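Local coordinates for endoribonuclease MazF3 (Mycobacterium tuberculosis, PDB 5UCT), which cleaves mRNA and 23S rRNA, chiefly after the two leading uridines of UUCCU, as the toxin of a type II toxin-antitoxin system, at residues I4-L9 with R75-L80; L27-V32 with T65-V70; V46-V51 with S58-D63; A50-N55 with Y79-Q84. One frame throughout, in Å; residues are numbered along the deposited sequence.

Contact 1 (I4-L9 with R75-L80)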
loop_
_atom_site.group_PDB
_atom_site.type_symbol
_atom_site.label_atom_id
_atom_site.label_comp_id
_atom_site.label_asym_id
_atom_site.label_seq_id
_atom_site.Cartn_x
_atom_site.Cartn_y
_atom_site.Cartn_z
ATOM N N ILE A 4 -13.697 -5.144 -7.148
ATOM C CA ILE A 4 -14.060 -3.921 -6.438
ATOM C C ILE A 4 -15.138 -4.280 -5.425
ATOM O O ILE A 4 -16.284 -4.549 -5.805
ATOM C CB ILE A 4 -14.564 -2.825 -7.389
ATOM C CG1 ILE A 4 -13.561 -2.568 -8.512
ATOM C CG2 ILE A 4 -14.857 -1.545 -6.620
ATOM C CD1 ILE A 4 -13.971 -1.438 -9.440
ATOM N N HIS A 5 -14.784 -4.269 -4.145
ATOM C CA HIS A 5 -15.716 -4.555 -3.064
ATOM C C HIS A 5 -16.088 -3.274 -2.329
ATOM O O HIS A 5 -15.470 -2.221 -2.502
ATOM C CB HIS A 5 -15.117 -5.559 -2.071
ATOM C CG HIS A 5 -14.859 -6.913 -2.654
ATOM N ND1 HIS A 5 -13.691 -7.227 -3.315
ATOM C CD2 HIS A 5 -15.615 -8.035 -2.671
ATOM C CE1 HIS A 5 -13.740 -8.484 -3.716
ATOM N NE2 HIS A 5 -14.898 -8.997 -3.339
ATOM N N ILE A 6 -17.124 -3.381 -1.507
ATOM C CA ILE A 6 -17.409 -2.395 -0.471
ATOM C C ILE A 6 -16.660 -2.817 0.782
ATOM O O ILE A 6 -16.643 -4.002 1.137
ATOM C CB ILE A 6 -18.923 -2.281 -0.210
ATOM C CG1 ILE A 6 -19.655 -1.839 -1.477
ATOM C CG2 ILE A 6 -19.204 -1.308 0.927
ATOM C CD1 ILE A 6 -21.158 -1.722 -1.316
ATOM N N ALA A 7 -16.021 -1.862 1.451
ATOM C CA ALA A 7 -15.234 -2.169 2.635
ATOM C C ALA A 7 -15.546 -1.172 3.740
ATOM O O ALA A 7 -15.945 -0.033 3.479
ATOM C CB ALA A 7 -13.730 -2.158 2.334
ATOM N N GLN A 8 -15.351 -1.616 4.981
ATOM C CA GLN A 8 -15.565 -0.782 6.161
ATOM C C GLN A 8 -14.227 -0.170 6.562
ATOM O O GLN A 8 -13.440 -0.787 7.285
ATOM C CB GLN A 8 -16.171 -1.596 7.299
ATOM C CG GLN A 8 -16.560 -0.762 8.510
ATOM C CD GLN A 8 -17.695 0.195 8.210
ATOM O OE1 GLN A 8 -18.599 -0.122 7.438
ATOM N NE2 GLN A 8 -17.653 1.376 8.816
ATOM N N LEU A 9 -13.968 1.044 6.082
ATOM C CA LEU A 9 -12.801 1.804 6.514
ATOM C C LEU A 9 -13.181 2.646 7.723
ATOM O O LEU A 9 -13.732 2.122 8.697
ATOM C CB LEU A 9 -12.272 2.683 5.378
ATOM C CG LEU A 9 -11.347 2.025 4.348
ATOM C CD1 LEU A 9 -10.155 1.392 5.042
ATOM C CD2 LEU A 9 -12.077 0.997 3.491
ATOM N N ARG A 75 -19.651 -6.530 0.189
ATOM C CA ARG A 75 -20.213 -7.000 -1.071
ATOM C C ARG A 75 -19.273 -6.726 -2.238
ATOM O O ARG A 75 -18.590 -5.699 -2.283
ATOM C CB ARG A 75 -21.563 -6.330 -1.335
ATOM C CG ARG A 75 -22.723 -6.852 -0.501
ATOM C CD ARG A 75 -22.764 -6.217 0.880
ATOM N NE ARG A 75 -22.359 -7.155 1.920
ATOM C CZ ARG A 75 -23.188 -8.002 2.521
ATOM N NH1 ARG A 75 -24.470 -8.031 2.182
ATOM N NH2 ARG A 75 -22.737 -8.822 3.460
ATOM N N GLN A 76 -19.246 -7.662 -3.185
ATOM C CA GLN A 76 -18.539 -7.477 -4.448
ATOM C C GLN A 76 -19.415 -6.661 -5.390
ATOM O O GLN A 76 -20.522 -7.086 -5.739
ATOM C CB GLN A 76 -18.193 -8.837 -5.054
ATOM C CG GLN A 76 -18.112 -8.879 -6.579
ATOM C CD GLN A 76 -16.851 -8.243 -7.128
ATOM O OE1 GLN A 76 -16.646 -7.037 -7.006
ATOM N NE2 GLN A 76 -15.998 -9.056 -7.742
ATOM N N ILE A 77 -18.933 -5.485 -5.792
ATOM C CA ILE A 77 -19.733 -4.591 -6.623
ATOM C C ILE A 77 -18.903 -4.014 -7.763
ATOM O O ILE A 77 -18.640 -2.807 -7.811
ATOM C CB ILE A 77 -20.368 -3.468 -5.779
ATOM C CG1 ILE A 77 -19.324 -2.795 -4.884
ATOM C CG2 ILE A 77 -21.523 -4.008 -4.944
ATOM C CD1 ILE A 77 -19.333 -1.282 -4.983
ATOM N N GLY A 78 -18.496 -4.866 -8.701
ATOM C CA GLY A 78 -17.886 -4.378 -9.915
ATOM C C GLY A 78 -16.547 -5.031 -10.170
ATOM O O GLY A 78 -16.224 -6.082 -9.608
ATOM N N TYR A 79 -15.765 -4.380 -11.028
ATOM C CA TYR A 79 -14.508 -4.922 -11.517
ATOM C C TYR A 79 -13.693 -3.780 -12.105
ATOM O O TYR A 79 -14.253 -2.820 -12.641
ATOM C CB TYR A 79 -14.751 -6.001 -12.579
ATOM C CG TYR A 79 -13.712 -7.094 -12.628
ATOM C CD1 TYR A 79 -12.763 -7.225 -11.627
ATOM C CD2 TYR A 79 -13.681 -7.997 -13.682
ATOM C CE1 TYR A 79 -11.815 -8.228 -11.672
ATOM C CE2 TYR A 79 -12.736 -9.001 -13.735
ATOM C CZ TYR A 79 -11.805 -9.112 -12.728
ATOM O OH TYR A 79 -10.861 -10.111 -12.776
ATOM N N LEU A 80 -12.373 -3.886 -11.996
ATOM C CA LEU A 80 -11.477 -2.983 -12.706
ATOM C C LEU A 80 -11.159 -3.600 -14.060
ATOM O O LEU A 80 -10.614 -4.709 -14.127
ATOM C CB LEU A 80 -10.192 -2.723 -11.918
ATOM C CG LEU A 80 -9.260 -1.684 -12.554
ATOM C CD1 LEU A 80 -9.790 -0.269 -12.341
ATOM C CD2 LEU A 80 -7.834 -1.811 -12.035
#
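Ile77 N donates to Ile4 O at 2.8 Å, and Ile6 N to Arg75 O at 2.9 Å with an angle of 162° at the hydrogen. Between these two bonds His5 faces Gln76 as an antiparallel, non-hydrogen-bonded pair, close enough for His5 CA to make a CA-H...O contact of 3.2 Å with Arg75 O. The two strands are the first and last of the chain, which has the PemK/MazF fold of the SH3-like clan; strand 12-17 lies along the other edge of strand 3-8. Apolar contacts add to these bonds. On the face shared by His5 and Gln76, the ring meets the CA and CB of the glutamine obliquely, its CD2 corner nearest, 3.6 Å from Gln76 CB. The side chains of Ile6 and Ile77 cross at about a right angle, CG1 to CG1 at 3.6 Å; in Ile77 CG1 stands between the backbone N and the carbonyl carbon (chi1 49°). Beta-branched chains are at home in strands. Ile4 CD1 reaches past Gly78 to Tyr79 O, 3.5 Å away. Glycine suits position 78 because its phi of 127° would press a CB against the carbonyl oxygen of Ile77.

Contact 2 (L27-V32 with T65-V70)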
loop_
_atom_site.group_PDB
_atom_site.type_symbol
_atom_site.label_atom_id
_atom_site.label_comp_id
_atom_site.label_asym_id
_atom_site.label_seq_id
_atom_site.Cartn_x
_atom_site.Cartn_y
_atom_site.Cartn_z
ATOM N N LEU A 27 -5.384 -15.550 3.096
ATOM C CA LEU A 27 -4.945 -14.514 4.020
ATOM C C LEU A 27 -6.139 -13.959 4.781
ATOM O O LEU A 27 -7.248 -13.866 4.249
ATOM C CB LEU A 27 -4.221 -13.372 3.298
ATOM C CG LEU A 27 -2.866 -13.699 2.678
ATOM C CD1 LEU A 27 -2.304 -12.465 2.003
ATOM C CD2 LEU A 27 -1.906 -14.222 3.734
ATOM N N THR A 28 -5.894 -13.582 6.036
ATOM C CA THR A 28 -6.903 -12.956 6.876
ATOM C C THR A 28 -6.988 -11.451 6.674
ATOM O O THR A 28 -7.945 -10.830 7.150
ATOM C CB THR A 28 -6.624 -13.248 8.354
ATOM O OG1 THR A 28 -5.321 -12.761 8.700
ATOM C CG2 THR A 28 -6.691 -14.740 8.623
ATOM N N ASN A 29 -6.015 -10.853 5.996
ATOM C CA ASN A 29 -6.023 -9.436 5.679
ATOM C C ASN A 29 -5.933 -9.254 4.169
ATOM O O ASN A 29 -5.570 -10.172 3.430
ATOM C CB ASN A 29 -4.866 -8.706 6.375
ATOM C CG ASN A 29 -4.884 -8.888 7.881
ATOM O OD1 ASN A 29 -5.901 -8.656 8.537
ATOM N ND2 ASN A 29 -3.757 -9.313 8.436
ATOM N N VAL A 30 -6.273 -8.050 3.715
ATOM C CA VAL A 30 -6.245 -7.718 2.294
ATOM C C VAL A 30 -5.887 -6.246 2.154
ATOM O O VAL A 30 -6.410 -5.395 2.880
ATOM C CB VAL A 30 -7.594 -8.044 1.612
ATOM C CG1 VAL A 30 -8.750 -7.402 2.369
ATOM C CG2 VAL A 30 -7.585 -7.595 0.158
ATOM N N THR A 31 -4.969 -5.951 1.237
ATOM C CA THR A 31 -4.566 -4.580 0.963
ATOM C C THR A 31 -5.473 -4.005 -0.116
ATOM O O THR A 31 -5.660 -4.619 -1.171
ATOM C CB THR A 31 -3.104 -4.513 0.522
ATOM O OG1 THR A 31 -2.272 -5.094 1.532
ATOM C CG2 THR A 31 -2.677 -3.071 0.302
ATOM N N VAL A 32 -6.043 -2.831 0.158
ATOM C CA VAL A 32 -7.031 -2.216 -0.716
ATOM C C VAL A 32 -6.643 -0.769 -0.989
ATOM O O VAL A 32 -5.831 -0.173 -0.277
ATOM C CB VAL A 32 -8.453 -2.281 -0.118
ATOM C CG1 VAL A 32 -8.867 -3.725 0.123
ATOM C CG2 VAL A 32 -8.522 -1.482 1.173
ATOM N N THR A 65 -3.649 3.710 0.320
ATOM C CA THR A 65 -3.864 2.272 0.398
ATOM C C THR A 65 -3.819 1.802 1.849
ATOM O O THR A 65 -3.071 2.332 2.676
ATOM C CB THR A 65 -2.814 1.522 -0.420
ATOM O OG1 THR A 65 -1.578 1.510 0.305
ATOM C CG2 THR A 65 -2.602 2.204 -1.768
ATOM N N GLN A 66 -4.638 0.799 2.157
ATOM C CA GLN A 66 -4.753 0.283 3.513
ATOM C C GLN A 66 -4.852 -1.233 3.469
ATOM O O GLN A 66 -5.381 -1.809 2.515
ATOM C CB GLN A 66 -5.982 0.860 4.234
ATOM C CG GLN A 66 -6.013 2.385 4.323
ATOM C CD GLN A 66 -5.233 2.923 5.504
ATOM O OE1 GLN A 66 -4.670 2.162 6.286
ATOM N NE2 GLN A 66 -5.207 4.243 5.646
ATOM N N THR A 67 -4.335 -1.876 4.515
ATOM C CA THR A 67 -4.506 -3.309 4.732
ATOM C C THR A 67 -5.546 -3.489 5.831
ATOM O O THR A 67 -5.296 -3.145 6.992
ATOM C CB THR A 67 -3.185 -3.978 5.112
ATOM O OG1 THR A 67 -2.247 -3.834 4.040
ATOM C CG2 THR A 67 -3.401 -5.453 5.385
ATOM N N ILE A 68 -6.709 -4.021 5.466
ATOM C CA ILE A 68 -7.834 -4.157 6.389
ATOM C C ILE A 68 -8.098 -5.637 6.643
ATOM O O ILE A 68 -7.696 -6.483 5.831
ATOM C CB ILE A 68 -9.092 -3.458 5.842
ATOM C CG1 ILE A 68 -9.635 -4.207 4.618
ATOM C CG2 ILE A 68 -8.788 -2.017 5.484
ATOM C CD1 ILE A 68 -10.944 -3.658 4.099
ATOM N N PRO A 69 -8.750 -6.000 7.747
ATOM C CA PRO A 69 -9.157 -7.397 7.924
ATOM C C PRO A 69 -10.194 -7.784 6.881
ATOM O O PRO A 69 -10.995 -6.960 6.435
ATOM C CB PRO A 69 -9.750 -7.422 9.337
ATOM C CG PRO A 69 -9.211 -6.204 10.009
ATOM C CD PRO A 69 -9.066 -5.181 8.930
ATOM N N VAL A 70 -10.170 -9.061 6.489
ATOM C CA VAL A 70 -11.174 -9.567 5.558
ATOM C C VAL A 70 -12.572 -9.484 6.166
ATOM O O VAL A 70 -13.567 -9.419 5.433
ATOM C CB VAL A 70 -10.813 -11.007 5.121
ATOM C CG1 VAL A 70 -11.908 -11.622 4.261
ATOM C CG2 VAL A 70 -9.503 -11.009 4.350
#
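Thr67 faces Thr31 in a non-hydrogen-bonded pair of the antiparallel ladder between 29-32 and 66-69, and its side chain meets Thr31 and Asn29. CB stands 3.9 Å from Thr31 OG1. From there the chain forks. With chi1 at -62°, OG1 sits beside its own backbone N and comes within 2.8 Å of Thr31 OG1; its hydrogen bond is to Thr65 O of the second subunit. The other branch, CG2, is anti to the backbone N and rests 3.7 Å from Asn29 CB. Threonine suits the place because one branch serves the polar subunit boundary while the methyl packs across on Asn29. Val30, Val32 and Ile68 give the other face most of its apolar surface; Gln66 starts from that face, but its amide turns off. Val30 and Ile68 lie side by side, CG1 to CG1 at 4.0 Å. Paired bonds join Val30 with Ile68 and Val32 with Gln66, the shortest being Val32 N to Gln66 O at 2.7 Å. Val70 N adds a bond to Thr28 O at 2.9 Å. Gln66 NE2 bonds Thr67 O of the second subunit, and Thr67 O accepts the equivalent bond from Gln66 NE2 of the second subunit, a reciprocity befitting a MazF homodimer interface.

Contact 3 (V46-V51 with S58-D63); sequences VPVDAV and SVVSCD
The peptide groups of Val46 and Val60, and of Val48 and Ser58, meet edge to edge through their N-H and C=O groups. Val46 N reaches Val60 O in the carbonyl plane at 3.2 Å, whereas Val48 N comes to Ser58 O from above the plane at 2.9 Å. The return bonds run from Val60 N to Val46 O at 2.7 Å and from Ser58 N to Val48 O at 2.8 Å, so two hydrogen-bonded pairs flank the non-hydrogen-bonded pair of Pro47 and Val59. A proline fits that middle position since its nitrogen, which lacks a hydrogen, has no bond to supply to the partner strand. Val59 CG1 lies against Pro47 CA at 4.0 Å. On the other face valines pack against each other: Val46 CB is 4.1 Å from Val60 CB, and Val48 CG1 meets Val60 CG2 at 4.0 Å. In Val60 CG1 is anti to the backbone N (chi1 172°), and CG2, anti to the carbonyl carbon, is the methyl that meets Val48. Ser58 OG is hydrogen-bonded to Thr36 O of strand 29-36. Small side chains, three valines and Ser58, suit this buried face, where Val46 meets Ala91 of helix 85-96. The whole is a beta hairpin of the SH3-like MazF domain.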
loop_
_atom_site.group_PDB
_atom_site.type_symbol
_atom_site.label_atom_id
_atom_site.label_comp_id
_atom_site.label_asym_id
_atom_site.label_seq_id
_atom_site.Cartn_x
_atom_site.Cartn_y
_atom_site.Cartn_z
ATOM N N VAL A 46 -6.435 6.812 -10.390
ATOM C CA VAL A 46 -6.867 6.040 -11.545
ATOM C C VAL A 46 -8.367 6.245 -11.709
ATOM O O VAL A 46 -9.134 5.935 -10.790
ATOM C CB VAL A 46 -6.540 4.544 -11.416
ATOM C CG1 VAL A 46 -6.994 3.793 -12.659
ATOM C CG2 VAL A 46 -5.050 4.341 -11.191
ATOM N N PRO A 47 -8.839 6.764 -12.839
ATOM C CA PRO A 47 -10.270 7.060 -12.973
ATOM C C PRO A 47 -11.112 5.798 -13.079
ATOM O O PRO A 47 -10.744 4.833 -13.756
ATOM C CB PRO A 47 -10.345 7.887 -14.264
ATOM C CG PRO A 47 -8.942 8.356 -14.515
ATOM C CD PRO A 47 -8.060 7.278 -13.977
ATOM N N VAL A 48 -12.254 5.817 -12.391
ATOM C CA VAL A 48 -13.280 4.788 -12.501
ATOM C C VAL A 48 -14.632 5.490 -12.542
ATOM O O VAL A 48 -14.800 6.581 -11.992
ATOM C CB VAL A 48 -13.219 3.770 -11.338
ATOM C CG1 VAL A 48 -11.970 2.905 -11.445
ATOM C CG2 VAL A 48 -13.258 4.491 -9.999
ATOM N N ASP A 49 -15.601 4.870 -13.206
ATOM C CA ASP A 49 -16.883 5.531 -13.434
ATOM C C ASP A 49 -18.003 4.513 -13.245
ATOM O O ASP A 49 -17.823 3.463 -12.619
ATOM C CB ASP A 49 -16.899 6.192 -14.821
ATOM C CG ASP A 49 -17.799 7.412 -14.877
ATOM O OD1 ASP A 49 -18.876 7.390 -14.243
ATOM O OD2 ASP A 49 -17.427 8.393 -15.553
ATOM N N ALA A 50 -19.183 4.832 -13.789
ATOM C CA ALA A 50 -20.348 3.967 -13.643
ATOM C C ALA A 50 -20.164 2.626 -14.334
ATOM O O ALA A 50 -20.847 1.659 -13.978
ATOM C CB ALA A 50 -21.593 4.668 -14.189
ATOM N N VAL A 51 -19.268 2.550 -15.319
ATOM C CA VAL A 51 -18.948 1.270 -15.941
ATOM C C VAL A 51 -18.395 0.302 -14.904
ATOM O O VAL A 51 -18.757 -0.881 -14.880
ATOM C CB VAL A 51 -17.966 1.481 -17.109
ATOM C CG1 VAL A 51 -17.365 0.159 -17.555
ATOM C CG2 VAL A 51 -18.667 2.174 -18.269
ATOM N N SER A 58 -15.625 8.560 -10.231
ATOM C CA SER A 58 -14.786 8.476 -9.043
ATOM C C SER A 58 -13.360 8.138 -9.466
ATOM O O SER A 58 -13.060 8.008 -10.657
ATOM C CB SER A 58 -15.357 7.450 -8.059
ATOM O OG SER A 58 -14.890 7.696 -6.750
ATOM N N VAL A 59 -12.468 8.013 -8.480
ATOM C CA VAL A 59 -11.061 7.737 -8.746
ATOM C C VAL A 59 -10.519 6.796 -7.679
ATOM O O VAL A 59 -10.947 6.827 -6.523
ATOM C CB VAL A 59 -10.211 9.028 -8.802
ATOM C CG1 VAL A 59 -10.533 9.838 -10.049
ATOM C CG2 VAL A 59 -10.425 9.861 -7.543
ATOM N N VAL A 60 -9.570 5.955 -8.081
ATOM C CA VAL A 60 -8.848 5.095 -7.147
ATOM C C VAL A 60 -7.687 5.890 -6.563
ATOM O O VAL A 60 -6.785 6.315 -7.292
ATOM C CB VAL A 60 -8.350 3.819 -7.840
ATOM C CG1 VAL A 60 -7.437 3.030 -6.912
ATOM C CG2 VAL A 60 -9.524 2.964 -8.288
ATOM N N SER A 61 -7.707 6.093 -5.248
ATOM C CA SER A 61 -6.696 6.894 -4.556
ATOM C C SER A 61 -5.574 5.973 -4.092
ATOM O O SER A 61 -5.672 5.330 -3.044
ATOM C CB SER A 61 -7.320 7.645 -3.383
ATOM O OG SER A 61 -6.328 8.256 -2.577
ATOM N N CYS A 62 -4.493 5.916 -4.871
ATOM C CA CYS A 62 -3.373 5.035 -4.566
ATOM C C CYS A 62 -2.441 5.594 -3.500
ATOM O O CYS A 62 -1.509 4.895 -3.092
ATOM C CB CYS A 62 -2.574 4.741 -5.835
ATOM S SG CYS A 62 -3.378 3.576 -6.958
ATOM N N ASP A 63 -2.650 6.830 -3.049
ATOM C CA ASP A 63 -1.854 7.366 -1.954
ATOM C C ASP A 63 -2.416 7.007 -0.587
ATOM O O ASP A 63 -1.777 7.315 0.426
ATOM C CB ASP A 63 -1.746 8.887 -2.075
ATOM C CG ASP A 63 -0.557 9.319 -2.901
ATOM O OD1 ASP A 63 0.540 8.764 -2.691
ATOM O OD2 ASP A 63 -0.721 10.211 -3.759
#

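Contact 4 (A50-N55 with Y79-Q84)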
loop_
_atom_site.group_PDB
_atom_site.type_symbol
_atom_site.label_atom_id
_atom_site.label_comp_id
_atom_site.label_asym_id
_atom_site.label_seq_id
_atom_site.Cartn_x
_atom_site.Cartn_y
_atom_site.Cartn_z
ATOM N N ALA A 50 -19.183 4.832 -13.789
ATOM C CA ALA A 50 -20.348 3.967 -13.643
ATOM C C ALA A 50 -20.164 2.626 -14.334
ATOM O O ALA A 50 -20.847 1.659 -13.978
ATOM C CB ALA A 50 -21.593 4.668 -14.189
ATOM N N VAL A 51 -19.268 2.550 -15.319
ATOM C CA VAL A 51 -18.948 1.270 -15.941
ATOM C C VAL A 51 -18.395 0.302 -14.904
ATOM O O VAL A 51 -18.757 -0.881 -14.880
ATOM C CB VAL A 51 -17.966 1.481 -17.109
ATOM C CG1 VAL A 51 -17.365 0.159 -17.555
ATOM C CG2 VAL A 51 -18.667 2.174 -18.269
ATOM N N ASN A 52 -17.528 0.793 -14.017
ATOM C CA ASN A 52 -16.935 -0.074 -13.004
ATOM C C ASN A 52 -17.961 -0.487 -11.954
ATOM O O ASN A 52 -17.909 -1.610 -11.440
ATOM C CB ASN A 52 -15.743 0.626 -12.352
ATOM C CG ASN A 52 -14.727 1.113 -13.368
ATOM O OD1 ASN A 52 -14.796 2.248 -13.839
ATOM N ND2 ASN A 52 -13.776 0.253 -13.715
ATOM N N GLY A 53 -18.900 0.398 -11.625
ATOM C CA GLY A 53 -19.955 0.052 -10.691
ATOM C C GLY A 53 -20.324 1.152 -9.717
ATOM O O GLY A 53 -20.953 0.890 -8.687
ATOM N N LEU A 54 -19.947 2.386 -10.029
ATOM C CA LEU A 54 -20.238 3.529 -9.179
ATOM C C LEU A 54 -21.410 4.327 -9.741
ATOM O O LEU A 54 -21.834 4.143 -10.884
ATOM C CB LEU A 54 -19.004 4.429 -9.036
ATOM C CG LEU A 54 -17.763 3.869 -8.332
ATOM C CD1 LEU A 54 -18.157 3.065 -7.100
ATOM C CD2 LEU A 54 -16.891 3.046 -9.275
ATOM N N ASN A 55 -21.943 5.222 -8.911
ATOM C CA ASN A 55 -22.969 6.148 -9.372
ATOM C C ASN A 55 -22.311 7.279 -10.150
ATOM O O ASN A 55 -22.283 7.260 -11.385
ATOM C CB ASN A 55 -23.774 6.699 -8.193
ATOM C CG ASN A 55 -24.431 5.607 -7.373
ATOM O OD1 ASN A 55 -24.841 4.576 -7.905
ATOM N ND2 ASN A 55 -24.534 5.829 -6.067
ATOM N N TYR A 79 -15.765 -4.380 -11.028
ATOM C CA TYR A 79 -14.508 -4.922 -11.517
ATOM C C TYR A 79 -13.693 -3.780 -12.105
ATOM O O TYR A 79 -14.253 -2.820 -12.641
ATOM C CB TYR A 79 -14.751 -6.001 -12.579
ATOM C CG TYR A 79 -13.712 -7.094 -12.628
ATOM C CD1 TYR A 79 -12.763 -7.225 -11.627
ATOM C CD2 TYR A 79 -13.681 -7.997 -13.682
ATOM C CE1 TYR A 79 -11.815 -8.228 -11.672
ATOM C CE2 TYR A 79 -12.736 -9.001 -13.735
ATOM C CZ TYR A 79 -11.805 -9.112 -12.728
ATOM O OH TYR A 79 -10.861 -10.111 -12.776
ATOM N N LEU A 80 -12.373 -3.886 -11.996
ATOM C CA LEU A 80 -11.477 -2.983 -12.706
ATOM C C LEU A 80 -11.159 -3.600 -14.060
ATOM O O LEU A 80 -10.614 -4.709 -14.127
ATOM C CB LEU A 80 -10.192 -2.723 -11.918
ATOM C CG LEU A 80 -9.260 -1.684 -12.554
ATOM C CD1 LEU A 80 -9.790 -0.269 -12.341
ATOM C CD2 LEU A 80 -7.834 -1.811 -12.035
ATOM N N LEU A 81 -11.510 -2.892 -15.130
ATOM C CA LEU A 81 -11.297 -3.414 -16.474
ATOM C C LEU A 81 -9.817 -3.677 -16.712
ATOM O O LEU A 81 -8.953 -2.932 -16.243
ATOM C CB LEU A 81 -11.838 -2.434 -17.520
ATOM C CG LEU A 81 -13.325 -2.509 -17.888
ATOM C CD1 LEU A 81 -14.228 -2.328 -16.676
ATOM C CD2 LEU A 81 -13.651 -1.474 -18.953
ATOM N N ALA A 82 -9.527 -4.760 -17.438
ATOM C CA ALA A 82 -8.143 -5.145 -17.689
ATOM C C ALA A 82 -7.385 -4.093 -18.486
ATOM O O ALA A 82 -6.151 -4.062 -18.432
ATOM C CB ALA A 82 -8.096 -6.488 -18.419
ATOM N N SER A 83 -8.091 -3.233 -19.225
ATOM C CA SER A 83 -7.431 -2.145 -19.935
ATOM C C SER A 83 -6.912 -1.071 -18.989
ATOM O O SER A 83 -6.041 -0.286 -19.380
ATOM C CB SER A 83 -8.388 -1.528 -20.958
ATOM O OG SER A 83 -9.582 -1.085 -20.335
ATOM N N GLN A 84 -7.424 -1.015 -17.760
ATOM C CA GLN A 84 -6.957 -0.063 -16.761
ATOM C C GLN A 84 -5.774 -0.577 -15.954
ATOM O O GLN A 84 -5.181 0.195 -15.192
ATOM C CB GLN A 84 -8.102 0.305 -15.808
ATOM C CG GLN A 84 -9.255 1.039 -16.474
ATOM C CD GLN A 84 -10.454 1.186 -15.559
ATOM O OE1 GLN A 84 -11.136 0.210 -15.251
ATOM N NE2 GLN A 84 -10.714 2.410 -15.117
#
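Tyr79 offers its carbonyl to the amide of Asn52: ND2 lies 3.3 Å from Tyr79 O, in the carbonyl plane and on a lone pair, with an angle of 165° at the hydrogen. Leu80 follows, CD1 standing 4.2 Å from Asn52 ND2, but its apolar surroundings are Val48 and Leu16, as befits a buried leucine. Leu81 turns toward Val51, whose CG1 is 4.1 Å from Leu81 CD1, the two side chains meeting at about a right angle. Its backbone then starts a turn through Ala82 and Ser83, closed by Gln84 N on Leu81 O at 2.9 Å. Gln84, extended beyond CG, comes tip to tip with Asn52: OE1 takes the second hydrogen of ND2 at 3.1 Å through an in-plane lone pair, and also receives a weak bond from Leu81 N. Both hydrogens of ND2 are thereby used, which fixes how the amide plane is turned, both partners lying in it; CG is anti to the carbonyl carbon (chi1 -54°). OD1 takes the backbone N of Asp49. A primary amide suits this place because it donates twice and accepts at its other end. The arrangement is a side-chain bridge between two loops, tying the turn of the 45-48/58-61 hairpin to the connection into helix 85-96.

In the fold
All four contacts belong to one antiparallel sheet and its loops. Contact 1 touches the other three: Ala7 CB packs on Ile68 CD1 of contact 2 at 3.6 Å, Leu80 CD1 on Val48 CG1 of contact 3 at 4.0 Å, and Ile4 CD1 on Asn52 CB of contact 4 at 4.0 Å. Contacts 3 and 4 have centres about 8 Å apart and share Ala50 and Val51; Gln84 NE2 lies 2.8 Å from Pro47 O, bringing the pre-helix loop against the hairpin. Contact 2 stands across the chain's centre from both, its centre about 19 Å from that of contact 3 and 21 Å from that of contact 4, and of the four it makes the broadest approach to the second subunit.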